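Local coordinates for protein SusD homolog (Bacteroides thetaiotaomicron VPI-5482, PDB 3IHV) that probably binds sugars at the outer membrane of this gut bacterium, as a member of the SusD family of glycan-capturing proteins, at residues 241-246 with 373-378; 318-323 with 460-465; 66-71 with 511-516. One frame throughout, in Å; residues are numbered along the deposited sequence.

Contact 1. Residues 241-246 with 373-378. With EDO (1,2-ethanediol), chain O.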
loop_
_atom_site.group_PDB
_atom_site.type_symbol
_atom_site.label_atom_id
_atom_site.label_comp_id
_atom_site.label_asym_id
_atom_site.label_seq_id
_atom_site.Cartn_x
_atom_site.Cartn_y
_atom_site.Cartn_z
ATOM N N ASP A 241 2.084 -19.510 -7.805
ATOM C CA ASP A 241 0.708 -19.198 -8.146
ATOM C C ASP A 241 0.253 -17.843 -7.612
ATOM O O ASP A 241 0.243 -17.612 -6.414
ATOM C CB ASP A 241 -0.204 -20.276 -7.608
ATOM C CG ASP A 241 0.088 -21.618 -8.204
ATOM O OD1 ASP A 241 0.271 -21.711 -9.433
ATOM O OD2 ASP A 241 0.100 -22.601 -7.433
ATOM N N TYR A 242 -0.136 -16.955 -8.511
ATOM C CA TYR A 242 -0.606 -15.613 -8.105
ATOM C C TYR A 242 -1.713 -15.695 -7.081
ATOM O O TYR A 242 -1.742 -14.893 -6.150
ATOM C CB TYR A 242 -1.107 -14.853 -9.313
ATOM C CG TYR A 242 -1.315 -13.394 -9.090
ATOM C CD1 TYR A 242 -0.224 -12.514 -8.980
ATOM C CD2 TYR A 242 -2.584 -12.855 -9.077
ATOM C CE1 TYR A 242 -0.424 -11.157 -8.820
ATOM C CE2 TYR A 242 -2.782 -11.523 -8.933
ATOM C CZ TYR A 242 -1.715 -10.670 -8.797
ATOM O OH TYR A 242 -1.983 -9.335 -8.622
ATOM N N GLU A 243 -2.613 -16.655 -7.273
ATOM C CA GLU A 243 -3.744 -16.844 -6.360
ATOM C C GLU A 243 -3.289 -17.111 -4.921
ATOM O O GLU A 243 -3.947 -16.716 -3.978
ATOM C CB GLU A 243 -4.682 -17.949 -6.877
ATOM C CG GLU A 243 -5.901 -18.183 -5.968
ATOM C CD GLU A 243 -6.932 -19.146 -6.535
ATOM O OE1 GLU A 243 -6.853 -19.487 -7.722
ATOM O OE2 GLU A 243 -7.800 -19.583 -5.757
ATOM N N GLN A 244 -2.152 -17.787 -4.767
ATOM C CA GLN A 244 -1.629 -18.106 -3.450
ATOM C C GLN A 244 -1.378 -16.870 -2.614
ATOM O O GLN A 244 -1.466 -16.919 -1.387
ATOM C CB GLN A 244 -0.355 -18.978 -3.559
ATOM C CG GLN A 244 0.024 -19.651 -2.246
ATOM C CD GLN A 244 -1.013 -20.684 -1.795
ATOM O OE1 GLN A 244 -1.431 -21.517 -2.578
ATOM N NE2 GLN A 244 -1.399 -20.639 -0.526
ATOM N N LEU A 245 -0.977 -15.757 -3.236
ATOM C CA LEU A 245 -0.827 -14.552 -2.469
ATOM C C LEU A 245 -2.105 -14.152 -1.717
ATOM O O LEU A 245 -2.033 -13.653 -0.574
ATOM C CB LEU A 245 -0.453 -13.369 -3.385
ATOM C CG LEU A 245 0.936 -13.364 -4.016
ATOM C CD1 LEU A 245 1.003 -12.434 -5.200
ATOM C CD2 LEU A 245 2.013 -13.033 -2.947
ATOM N N TRP A 246 -3.255 -14.363 -2.348
ATOM C CA TRP A 246 -4.548 -13.916 -1.804
ATOM C C TRP A 246 -5.044 -14.946 -0.794
ATOM O O TRP A 246 -5.568 -14.585 0.283
ATOM C CB TRP A 246 -5.535 -13.532 -2.980
ATOM C CG TRP A 246 -4.733 -12.684 -3.913
ATOM C CD1 TRP A 246 -4.290 -13.009 -5.151
ATOM C CD2 TRP A 246 -4.073 -11.468 -3.567
ATOM N NE1 TRP A 246 -3.430 -12.060 -5.608
ATOM C CE2 TRP A 246 -3.286 -11.096 -4.656
ATOM C CE3 TRP A 246 -4.121 -10.628 -2.455
ATOM C CZ2 TRP A 246 -2.527 -9.934 -4.656
ATOM C CZ3 TRP A 246 -3.353 -9.482 -2.467
ATOM C CH2 TRP A 246 -2.574 -9.162 -3.537
ATOM N N ILE A 373 -13.322 -12.565 0.852
ATOM C CA ILE A 373 -13.409 -13.367 2.073
ATOM C C ILE A 373 -14.184 -14.701 1.857
ATOM O O ILE A 373 -13.733 -15.746 2.308
ATOM C CB ILE A 373 -14.001 -12.534 3.241
ATOM C CG1 ILE A 373 -13.018 -11.441 3.651
ATOM C CG2 ILE A 373 -14.352 -13.429 4.419
ATOM C CD1 ILE A 373 -13.542 -10.476 4.733
ATOM N N GLN A 374 -15.335 -14.641 1.186
ATOM C CA GLN A 374 -16.142 -15.821 0.951
ATOM C C GLN A 374 -15.337 -16.862 0.174
ATOM O O GLN A 374 -15.396 -18.041 0.472
ATOM C CB GLN A 374 -17.383 -15.432 0.174
ATOM C CG GLN A 374 -18.265 -16.569 -0.261
ATOM C CD GLN A 374 -19.000 -17.246 0.878
ATOM O OE1 GLN A 374 -19.344 -16.625 1.906
ATOM N NE2 GLN A 374 -19.316 -18.503 0.670
ATOM N N LYS A 375 -14.585 -16.401 -0.820
ATOM C CA LYS A 375 -13.735 -17.271 -1.603
ATOM C C LYS A 375 -12.533 -17.846 -0.832
ATOM O O LYS A 375 -12.246 -19.035 -0.940
ATOM C CB LYS A 375 -13.166 -16.508 -2.813
ATOM C CG LYS A 375 -12.322 -17.398 -3.739
ATOM C CD LYS A 375 -11.728 -16.635 -4.914
ATOM C CE LYS A 375 -11.054 -17.597 -5.892
ATOM N NZ LYS A 375 -10.256 -16.827 -6.890
ATOM N N TYR A 376 -11.824 -17.009 -0.085
ATOM C CA TYR A 376 -10.555 -17.423 0.513
ATOM C C TYR A 376 -10.500 -17.888 1.971
ATOM O O TYR A 376 -9.672 -18.723 2.292
ATOM C CB TYR A 376 -9.521 -16.321 0.305
ATOM C CG TYR A 376 -9.133 -16.100 -1.145
ATOM C CD1 TYR A 376 -8.589 -17.134 -1.902
ATOM C CD2 TYR A 376 -9.226 -14.869 -1.729
ATOM C CE1 TYR A 376 -8.209 -16.936 -3.205
ATOM C CE2 TYR A 376 -8.849 -14.659 -3.033
ATOM C CZ TYR A 376 -8.335 -15.690 -3.771
ATOM O OH TYR A 376 -7.966 -15.499 -5.082
ATOM N N VAL A 377 -11.336 -17.339 2.846
ATOM C CA VAL A 377 -11.186 -17.617 4.268
ATOM C C VAL A 377 -11.683 -19.001 4.618
ATOM O O VAL A 377 -12.839 -19.316 4.389
ATOM C CB VAL A 377 -11.809 -16.506 5.111
ATOM C CG1 VAL A 377 -11.690 -16.830 6.598
ATOM C CG2 VAL A 377 -11.081 -15.241 4.825
ATOM N N THR A 378 -10.781 -19.847 5.124
ATOM C CA THR A 378 -11.121 -21.248 5.413
ATOM C C THR A 378 -11.649 -21.475 6.820
ATOM O O THR A 378 -12.148 -22.582 7.142
ATOM C CB THR A 378 -9.876 -22.139 5.239
ATOM O OG1 THR A 378 -8.853 -21.705 6.143
ATOM C CG2 THR A 378 -9.351 -22.056 3.825
HETATM C C1 EDO O . -1.379 -24.417 -1.158
HETATM O O1 EDO O . -2.014 -24.111 -2.407
HETATM C C2 EDO O . -2.415 -24.447 -0.049
HETATM O O2 EDO O . -3.031 -23.158 0.139
HETATM O O HOH W 1 -9.478 -18.952 -8.855
#
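Tyr376 reaches from helix 373-376 to the start of helix 242-250 and lies against two residues one turn apart, Glu243 and Trp246. Its far rim meets the Trp246 methylene, with Tyr376 CE2 3.5 Å from Trp246 CB, while the backbone carbonyl of Trp246 lies over one face of the phenol ring. The indole turns away: CG of Trp246 is anti to its carbonyl carbon (chi1 -46°), which leaves CB to do the touching and takes the indole off to meet the rings of Trp371 and Tyr393. The opposite face of Tyr376 is overlain by Lys375, whose CD stands 3.7 Å above the ring plane, toward its rim. Glu243 comes in at the hydroxyl end, an extended chain running obliquely across the tyrosine. Its CG is 3.5 Å from Tyr376 OH, and its OE2 lies at the ring edge, near the plane, with the carboxylate turned 64° from the ring. Lys375 is stretched out fully, CG anti to the backbone N (chi1 -176°), and this carries its ammonium alongside the phenol to the glutamate. There Lys375 NZ donates to Tyr376 OH at 3.2 Å. Its salt bridge to Glu243 is long, NZ to OE2 3.9 Å, and a water bridges the pair, donating to Glu243 OE1 at 2.9 Å and accepting from Lys375 NZ at 3.0 Å. On the helix's far side Gln244 accepts from one hydroxyl of a 1,2-ethanediol, probably a crystallisation additive, through OE1 and donates to the other through NE2. Tyr376 O accepts from Asn251, just beyond the end of helix 242-250. The chemistry is graded from inside to outside: apolar packing of a buried tyrosine on a tryptophan methylene gives way to a loose, partly water-mediated ion pair, whose electrostatic contribution is probably modest.

Contact 2. Residues 318-323 with 460-465; sequences DIRRDL and SYELSF
Arg320 crosses from the start of helix 320-324 to the last turns of helix 448-463, passing Tyr461 and ending at Glu462. Its CB lies 4.0 Å from Tyr461 O and CG packs against the Tyr242 ring; then CD comes to 3.7 Å from Tyr461 O and lies near Glu462 OE1. A bend at chi3 (-66°) then swings the guanidinium back toward Asp318, which it grips side-on: NE donates to Asp318 OD1, nearly straight at 173°, and NH2 to Asp318 OD2 at 2.9 Å. One face of the guanidinium is met by Tyr461 CB, 3.7 Å from Arg320 NH2. At another point on its edge, in plane, Arg320 NH1 gives a 2.8 Å hydrogen bond, within a salt bridge, to the anti lone pair of Glu462 OE1; Glu458 takes a further salt bridge from NH1. Glu462 OE2 is in turn paired with Arg396 and Arg429, so opposite charges alternate through this buried site and probably offset one another. Asp318 OD1 also accepts from Arg320 N at 2.9 Å. The arrangement is a helix-capping aspartate built into a salt-bridge network, which joins the start of one helix to the end of another within the SusD-family region.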
loop_
_atom_site.group_PDB
_atom_site.type_symbol
_atom_site.label_atom_id
_atom_site.label_comp_id
_atom_site.label_asym_id
_atom_site.label_seq_id
_atom_site.Cartn_x
_atom_site.Cartn_y
_atom_site.Cartn_z
ATOM N N ASP A 318 -3.533 -13.544 -19.397
ATOM C CA ASP A 318 -3.054 -13.014 -18.117
ATOM C C ASP A 318 -4.024 -13.466 -17.028
ATOM O O ASP A 318 -5.172 -12.963 -16.955
ATOM C CB ASP A 318 -2.998 -11.497 -18.210
ATOM C CG ASP A 318 -2.378 -10.856 -17.004
ATOM O OD1 ASP A 318 -2.405 -11.466 -15.901
ATOM O OD2 ASP A 318 -1.902 -9.707 -17.154
ATOM N N ILE A 319 -3.565 -14.385 -16.177
ATOM C CA ILE A 319 -4.428 -14.970 -15.141
ATOM C C ILE A 319 -4.695 -14.021 -13.975
ATOM O O ILE A 319 -5.562 -14.272 -13.148
ATOM C CB ILE A 319 -3.907 -16.349 -14.616
ATOM C CG1 ILE A 319 -2.650 -16.196 -13.759
ATOM C CG2 ILE A 319 -3.750 -17.329 -15.808
ATOM C CD1 ILE A 319 -2.317 -17.441 -12.944
ATOM N N ARG A 320 -3.955 -12.932 -13.904
ATOM C CA ARG A 320 -4.116 -12.021 -12.796
ATOM C C ARG A 320 -5.403 -11.254 -12.901
ATOM O O ARG A 320 -5.897 -10.792 -11.897
ATOM C CB ARG A 320 -2.992 -11.029 -12.746
ATOM C CG ARG A 320 -1.640 -11.657 -12.464
ATOM C CD ARG A 320 -0.514 -10.668 -12.647
ATOM N NE ARG A 320 -0.393 -10.270 -14.055
ATOM C CZ ARG A 320 0.591 -9.504 -14.544
ATOM N NH1 ARG A 320 1.555 -9.053 -13.768
ATOM N NH2 ARG A 320 0.627 -9.194 -15.814
ATOM N N ARG A 321 -5.909 -11.081 -14.117
ATOM C CA ARG A 321 -7.108 -10.258 -14.343
ATOM C C ARG A 321 -8.311 -10.764 -13.534
ATOM O O ARG A 321 -8.851 -10.030 -12.733
ATOM C CB ARG A 321 -7.423 -10.159 -15.821
ATOM C CG ARG A 321 -8.674 -9.269 -16.166
ATOM C CD ARG A 321 -8.968 -9.184 -17.690
ATOM N NE ARG A 321 -9.103 -10.548 -18.168
ATOM C CZ ARG A 321 -8.174 -11.250 -18.811
ATOM N NH1 ARG A 321 -6.988 -10.720 -19.165
ATOM N NH2 ARG A 321 -8.428 -12.508 -19.092
ATOM N N ASP A 322 -8.678 -12.011 -13.724
ATOM C CA ASP A 322 -9.784 -12.604 -12.967
ATOM C C ASP A 322 -9.499 -12.791 -11.471
ATOM O O ASP A 322 -10.441 -12.891 -10.677
ATOM C CB ASP A 322 -10.204 -13.934 -13.585
ATOM C CG ASP A 322 -10.755 -13.761 -14.972
ATOM O OD1 ASP A 322 -11.407 -12.730 -15.242
ATOM O OD2 ASP A 322 -10.536 -14.649 -15.803
ATOM N N LEU A 323 -8.222 -12.889 -11.094
ATOM C CA LEU A 323 -7.845 -12.987 -9.697
ATOM C C LEU A 323 -7.865 -11.648 -9.008
ATOM O O LEU A 323 -7.964 -11.619 -7.781
ATOM C CB LEU A 323 -6.470 -13.623 -9.531
ATOM C CG LEU A 323 -6.441 -15.100 -9.852
ATOM C CD1 LEU A 323 -4.999 -15.640 -9.979
ATOM C CD2 LEU A 323 -7.198 -15.891 -8.749
ATOM N N SER A 460 0.062 -1.653 -12.870
ATOM C CA SER A 460 -1.381 -1.781 -12.708
ATOM C C SER A 460 -1.799 -3.237 -12.748
ATOM O O SER A 460 -2.580 -3.671 -11.900
ATOM C CB SER A 460 -2.144 -0.931 -13.731
ATOM O OG SER A 460 -2.124 -1.477 -15.029
ATOM N N TYR A 461 -1.273 -4.024 -13.693
ATOM C CA TYR A 461 -1.631 -5.453 -13.804
ATOM C C TYR A 461 -1.127 -6.299 -12.644
ATOM O O TYR A 461 -1.804 -7.260 -12.231
ATOM C CB TYR A 461 -1.169 -6.042 -15.146
ATOM C CG TYR A 461 -1.813 -5.411 -16.384
ATOM C CD1 TYR A 461 -3.044 -4.754 -16.325
ATOM C CD2 TYR A 461 -1.258 -5.603 -17.632
ATOM C CE1 TYR A 461 -3.647 -4.245 -17.460
ATOM C CE2 TYR A 461 -1.871 -5.123 -18.781
ATOM C CZ TYR A 461 -3.060 -4.445 -18.687
ATOM O OH TYR A 461 -3.654 -3.965 -19.832
ATOM N N GLU A 462 0.018 -5.914 -12.075
ATOM C CA GLU A 462 0.570 -6.700 -10.989
ATOM C C GLU A 462 0.018 -6.335 -9.620
ATOM O O GLU A 462 -0.259 -7.223 -8.784
ATOM C CB GLU A 462 2.100 -6.558 -10.962
ATOM C CG GLU A 462 2.765 -7.377 -9.851
ATOM C CD GLU A 462 2.503 -8.882 -9.924
ATOM O OE1 GLU A 462 2.161 -9.427 -11.031
ATOM O OE2 GLU A 462 2.588 -9.533 -8.846
ATOM N N LEU A 463 -0.141 -5.037 -9.391
ATOM C CA LEU A 463 -0.403 -4.498 -8.059
ATOM C C LEU A 463 -1.757 -3.802 -7.866
ATOM O O LEU A 463 -1.955 -3.119 -6.869
ATOM C CB LEU A 463 0.713 -3.481 -7.755
ATOM C CG LEU A 463 2.143 -3.994 -7.856
ATOM C CD1 LEU A 463 3.123 -2.794 -7.882
ATOM C CD2 LEU A 463 2.457 -4.899 -6.715
ATOM N N SER A 464 -2.685 -3.976 -8.808
ATOM C CA SER A 464 -3.955 -3.282 -8.766
ATOM C C SER A 464 -4.599 -3.364 -7.407
ATOM O O SER A 464 -4.573 -4.415 -6.801
ATOM C CB SER A 464 -4.931 -3.839 -9.825
ATOM O OG SER A 464 -5.231 -5.214 -9.640
ATOM N N PHE A 465 -5.112 -2.207 -6.918
ATOM C CA PHE A 465 -5.896 -2.124 -5.684
ATOM C C PHE A 465 -5.069 -2.277 -4.390
ATOM O O PHE A 465 -5.622 -2.125 -3.301
ATOM C CB PHE A 465 -7.090 -3.086 -5.706
ATOM C CG PHE A 465 -7.753 -3.150 -7.039
ATOM C CD1 PHE A 465 -8.221 -1.983 -7.651
ATOM C CD2 PHE A 465 -7.874 -4.363 -7.721
ATOM C CE1 PHE A 465 -8.789 -2.042 -8.915
ATOM C CE2 PHE A 465 -8.435 -4.400 -8.985
ATOM C CZ PHE A 465 -8.875 -3.238 -9.588
#

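Contact 3. Residues 66-71 with 511-516; sequences PTNSFP and GKHELF
The imidazole of His513 is sandwiched: Asn68 CB sits over the centre of one face, 3.5 Å from the ring centroid in a CH-pi contact, and Lys512 CG lies over the centre of the other. The Asn68 amide continues the stack, its plane only 16° from the imidazole, the asparagine and histidine running antiparallel past one another. At the ring edge, in plane, a water lies 2.7 Å from His513 NE2. The same water donates to Phe70 O, also at 2.7 Å, and a second water links that carbonyl to Lys512 NZ, so solvent bridges the two loops. The lysine chain is fully extended, which takes its ammonium past the ring to the second water and, weakly, to the first. A second aromatic contact is T-shaped. Phe70 turns its edge to the face of Phe516, with Phe70 CZ over the ring centre, 3.8 Å from Phe516 CE1; the planes meet at 60° and the centroids are 5.0 Å apart. CG of Phe70 stands between its backbone N and carbonyl carbon (chi1 62°), and the end of the side chain thereby swings to Phe516. At His513, a serine would probably leave the Asn68 side chain without its stacking partner and the bridging water without its imidazole nitrogen. The polar ends are held from outside: Asn68 by Arg470, Thr508 and Tyr479, and His513 ND1 by Glu509 N. The contact thus joins the loop after strand 52-54 to the one following helix 504-507, with Val77 of helix 75-101 touching both phenylalanines.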
loop_
_atom_site.group_PDB
_atom_site.type_symbol
_atom_site.label_atom_id
_atom_site.label_comp_id
_atom_site.label_asym_id
_atom_site.label_seq_id
_atom_site.Cartn_x
_atom_site.Cartn_y
_atom_site.Cartn_z
ATOM N N PRO A 66 -11.943 10.262 -1.569
ATOM C CA PRO A 66 -11.623 9.647 -2.861
ATOM C C PRO A 66 -11.970 10.467 -4.092
ATOM O O PRO A 66 -11.436 10.191 -5.160
ATOM C CB PRO A 66 -12.462 8.374 -2.845
ATOM C CG PRO A 66 -12.601 8.042 -1.404
ATOM C CD PRO A 66 -12.815 9.379 -0.760
ATOM N N THR A 67 -12.854 11.459 -3.964
ATOM C CA THR A 67 -13.195 12.330 -5.085
ATOM C C THR A 67 -12.400 13.627 -5.083
ATOM O O THR A 67 -12.642 14.501 -5.922
ATOM C CB THR A 67 -14.690 12.687 -5.065
ATOM O OG1 THR A 67 -15.014 13.320 -3.799
ATOM C CG2 THR A 67 -15.568 11.380 -5.335
ATOM N N ASN A 68 -11.469 13.800 -4.134
ATOM C CA ASN A 68 -10.666 15.007 -4.066
ATOM C C ASN A 68 -11.465 16.285 -3.899
ATOM O O ASN A 68 -11.143 17.300 -4.483
ATOM C CB ASN A 68 -9.728 15.092 -5.269
ATOM C CG ASN A 68 -8.689 14.000 -5.262
ATOM O OD1 ASN A 68 -8.283 13.542 -4.183
ATOM N ND2 ASN A 68 -8.275 13.542 -6.448
ATOM N N SER A 69 -12.466 16.228 -3.039
ATOM C CA SER A 69 -13.370 17.356 -2.831
ATOM C C SER A 69 -13.428 17.782 -1.370
ATOM O O SER A 69 -14.373 18.466 -0.948
ATOM C CB SER A 69 -14.759 17.005 -3.373
ATOM O OG SER A 69 -15.332 15.881 -2.729
ATOM N N PHE A 70 -12.379 17.423 -0.635
ATOM C CA PHE A 70 -12.268 17.650 0.806
ATOM C C PHE A 70 -11.471 18.903 1.190
ATOM O O PHE A 70 -10.615 19.362 0.411
ATOM C CB PHE A 70 -11.679 16.419 1.518
ATOM C CG PHE A 70 -10.277 16.053 1.091
ATOM C CD1 PHE A 70 -10.050 15.292 -0.057
ATOM C CD2 PHE A 70 -9.175 16.424 1.889
ATOM C CE1 PHE A 70 -8.779 14.930 -0.436
ATOM C CE2 PHE A 70 -7.881 16.032 1.526
ATOM C CZ PHE A 70 -7.681 15.304 0.350
ATOM N N PRO A 71 -11.788 19.475 2.361
ATOM C CA PRO A 71 -11.129 20.688 2.866
ATOM C C PRO A 71 -9.916 20.365 3.747
ATOM O O PRO A 71 -9.692 19.219 4.100
ATOM C CB PRO A 71 -12.229 21.331 3.688
ATOM C CG PRO A 71 -12.923 20.181 4.282
ATOM C CD PRO A 71 -12.970 19.149 3.183
ATOM N N GLY A 511 -1.817 20.679 -9.516
ATOM C CA GLY A 511 -1.031 21.522 -8.614
ATOM C C GLY A 511 -1.581 21.564 -7.192
ATOM O O GLY A 511 -1.015 22.253 -6.342
ATOM N N LYS A 512 -2.655 20.826 -6.931
ATOM C CA LYS A 512 -3.219 20.745 -5.598
ATOM C C LYS A 512 -3.188 19.312 -5.096
ATOM O O LYS A 512 -2.507 18.987 -4.102
ATOM C CB LYS A 512 -4.671 21.281 -5.606
ATOM C CG LYS A 512 -5.373 21.212 -4.246
ATOM C CD LYS A 512 -6.746 21.790 -4.290
ATOM C CE LYS A 512 -7.432 21.655 -2.937
ATOM N NZ LYS A 512 -8.773 22.287 -2.975
ATOM N N HIS A 513 -3.885 18.430 -5.826
ATOM C CA HIS A 513 -4.173 17.080 -5.327
ATOM C C HIS A 513 -3.030 16.066 -5.419
ATOM O O HIS A 513 -3.217 14.923 -5.057
ATOM C CB HIS A 513 -5.515 16.544 -5.887
ATOM C CG HIS A 513 -6.706 17.279 -5.345
ATOM N ND1 HIS A 513 -7.453 18.173 -6.094
ATOM C CD2 HIS A 513 -7.242 17.303 -4.097
ATOM C CE1 HIS A 513 -8.396 18.702 -5.336
ATOM N NE2 HIS A 513 -8.285 18.202 -4.114
ATOM N N GLU A 514 -1.861 16.512 -5.825
ATOM C CA GLU A 514 -0.652 15.690 -5.764
ATOM C C GLU A 514 -0.139 15.596 -4.307
ATOM O O GLU A 514 0.760 14.802 -4.029
ATOM C CB GLU A 514 0.460 16.216 -6.640
ATOM C CG GLU A 514 0.082 16.403 -8.101
ATOM C CD GLU A 514 -0.604 17.711 -8.379
ATOM O OE1 GLU A 514 -0.626 18.562 -7.467
ATOM O OE2 GLU A 514 -1.119 17.880 -9.514
ATOM N N LEU A 515 -0.656 16.437 -3.416
ATOM C CA LEU A 515 -0.416 16.323 -1.968
ATOM C C LEU A 515 -1.701 16.435 -1.203
ATOM O O LEU A 515 -2.679 17.029 -1.690
ATOM C CB LEU A 515 0.452 17.465 -1.480
ATOM C CG LEU A 515 1.903 17.471 -1.981
ATOM C CD1 LEU A 515 2.567 18.807 -1.606
ATOM C CD2 LEU A 515 2.721 16.260 -1.436
ATOM N N PHE A 516 -1.698 15.871 -0.011
ATOM C CA PHE A 516 -2.749 16.157 0.963
ATOM C C PHE A 516 -2.378 17.466 1.650
ATOM O O PHE A 516 -1.194 17.867 1.649
ATOM C CB PHE A 516 -2.907 15.023 1.976
ATOM C CG PHE A 516 -3.911 13.932 1.531
ATOM C CD1 PHE A 516 -4.095 13.632 0.182
ATOM C CD2 PHE A 516 -4.590 13.179 2.458
ATOM C CE1 PHE A 516 -4.992 12.620 -0.221
ATOM C CE2 PHE A 516 -5.455 12.154 2.075
ATOM C CZ PHE A 516 -5.679 11.900 0.733
HETATM O O HOH W 2 -10.002 19.249 -2.248
HETATM O O HOH W 3 -10.143 22.075 -0.309
#

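How the contacts relate
From the N terminus, the chain first passes 66-71, whose partner 511-516 comes 440 residues later; contact 3 therefore closes a loop that encloses both others and ties the N-terminal part of the fold to its C-terminal end. Within that loop, contacts 1 and 2 cross: 241-246 comes first, then 318-323, then 373-378 and finally 460-465. They also touch in space, their centres 14 Å apart, with Tyr242 OH probably hydrogen-bonded to Glu462 O and the Leu323 side chain packed against Lys375. Together they connect helices 242-250, 373-376, 320-324 and 448-463. Contact 3 remains separate, its nearest atoms about 12 Å from contact 2 and about 20 Å from contact 1.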